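PDB 5ERI: MarR family transcriptional regulator from Peptoclostridium difficile, which probably binds DNA as a dimeric transcription factor of the MarR family, regulating gene expression. Local coordinates for residues 129-132 and 133-136. Sequence-based numbering, arbitrary orientation.
Sequences EENR and SIEI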
loop_
_atom_site.group_PDB
_atom_site.type_symbol
_atom_site.label_atom_id
_atom_site.label_comp_id
_atom_site.label_asym_id
_atom_site.label_seq_id
_atom_site.Cartn_x
_atom_site.Cartn_y
_atom_site.Cartn_z
ATOM N N GLU A 129 -17.892 -0.021 -4.201
ATOM C CA GLU A 129 -16.968 -0.903 -3.418
ATOM C C GLU A 129 -16.126 -0.166 -2.423
ATOM O O GLU A 129 -15.889 -0.651 -1.294
ATOM C CB GLU A 129 -16.117 -1.752 -4.329
ATOM C CG GLU A 129 -16.929 -2.932 -4.931
ATOM C CD GLU A 129 -17.659 -3.842 -3.885
ATOM O OE1 GLU A 129 -17.290 -3.807 -2.653
ATOM O OE2 GLU A 129 -18.598 -4.598 -4.296
ATOM N N GLU A 130 -15.708 1.036 -2.816
ATOM C CA GLU A 130 -14.876 1.833 -1.934
ATOM C C GLU A 130 -15.747 2.212 -0.708
ATOM O O GLU A 130 -15.311 2.167 0.477
ATOM C CB GLU A 130 -14.349 3.086 -2.720
ATOM C CG GLU A 130 -13.286 3.928 -2.007
ATOM C CD GLU A 130 -12.480 4.936 -2.902
ATOM O OE1 GLU A 130 -11.747 5.730 -2.258
ATOM O OE2 GLU A 130 -12.545 4.966 -4.190
ATOM N N ASN A 131 -16.996 2.593 -0.971
ATOM C CA ASN A 131 -17.868 3.005 0.155
ATOM C C ASN A 131 -18.153 1.806 1.060
ATOM O O ASN A 131 -18.264 1.963 2.256
ATOM C CB ASN A 131 -19.169 3.589 -0.334
ATOM C CG ASN A 131 -19.013 4.997 -0.886
ATOM O OD1 ASN A 131 -18.153 5.792 -0.463
ATOM N ND2 ASN A 131 -19.897 5.332 -1.808
ATOM N N ARG A 132 -18.239 0.616 0.470
ATOM C CA ARG A 132 -18.385 -0.575 1.285
ATOM C C ARG A 132 -17.129 -0.829 2.170
ATOM O O ARG A 132 -17.273 -1.203 3.381
ATOM C CB ARG A 132 -18.693 -1.764 0.382
ATOM C CG ARG A 132 -19.130 -2.971 1.190
ATOM C CD ARG A 132 -18.288 -4.189 0.878
ATOM N NE ARG A 132 -18.616 -5.305 1.749
ATOM C CZ ARG A 132 -17.941 -6.446 1.752
ATOM N NH1 ARG A 132 -16.902 -6.605 0.941
ATOM N NH2 ARG A 132 -18.301 -7.432 2.555
ATOM N N SER A 133 -15.913 -0.582 1.603
ATOM C CA SER A 133 -14.657 -0.797 2.385
ATOM C C SER A 133 -14.559 0.218 3.447
ATOM O O SER A 133 -14.046 -0.039 4.538
ATOM C CB SER A 133 -13.381 -0.760 1.518
ATOM O OG SER A 133 -13.657 -1.308 0.263
ATOM N N ILE A 134 -15.028 1.416 3.124
ATOM C CA ILE A 134 -15.004 2.529 4.078
ATOM C C ILE A 134 -15.882 2.201 5.284
ATOM O O ILE A 134 -15.527 2.453 6.423
ATOM C CB ILE A 134 -15.589 3.815 3.447
ATOM C CG1 ILE A 134 -14.535 4.517 2.578
ATOM C CG2 ILE A 134 -16.059 4.784 4.537
ATOM C CD1 ILE A 134 -15.155 5.449 1.577
ATOM N N GLU A 135 -17.035 1.643 5.000
ATOM C CA GLU A 135 -17.949 1.290 6.071
ATOM C C GLU A 135 -17.281 0.268 7.060
ATOM O O GLU A 135 -17.317 0.450 8.288
ATOM C CB GLU A 135 -19.282 0.788 5.466
ATOM C CG GLU A 135 -20.399 1.860 5.408
ATOM C CD GLU A 135 -20.680 2.540 4.022
ATOM O OE1 GLU A 135 -19.844 3.391 3.503
ATOM O OE2 GLU A 135 -21.810 2.274 3.484
ATOM N N ILE A 136 -16.619 -0.737 6.486
ATOM C CA ILE A 136 -15.875 -1.763 7.234
ATOM C C ILE A 136 -14.819 -1.111 8.055
ATOM O O ILE A 136 -14.690 -1.471 9.201
ATOM C CB ILE A 136 -15.258 -2.851 6.331
ATOM C CG1 ILE A 136 -16.381 -3.710 5.719
ATOM C CG2 ILE A 136 -14.362 -3.787 7.131
ATOM C CD1 ILE A 136 -16.018 -4.545 4.492
#
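Ile-136 reaches back one helical turn to Arg-132, and its chain is easily followed outward. CB sits 3.9 Å from the Arg-132 carbonyl O; CG1, held anti to its own carbonyl carbon (chi1 -69°), passes that oxygen more closely, at 3.5 Å. CD1 then ends 3.8 Å from Arg-132 CZ, over the centre of one guanidinium face, a single methyl set over a charged plane. Arg-132 NH2 goes on to a salt bridge with Glu-163 of the second subunit, and Ile-136 also packs on that residue.

Three residues earlier, Ser-133 folds OG beside its backbone N and donates to Glu-129 O at 2.8 Å. The Ser-133 N-H reaches the same oxygen from the opposite face of the carbonyl plane, so two donors grip it. On another side of the helix, Ile-134 CD1 lies 3.6 Å from Asn-131 OD1, the two side chains running alongside each other; that amide bonds to Thr-24 and Asp-26 of the second subunit. Regular i to i+4 backbone bonds with such side-chain packing are typical of an alpha-helix, here a part of helix 117-138 that meets the partner subunit in the dimer of this winged-helix family.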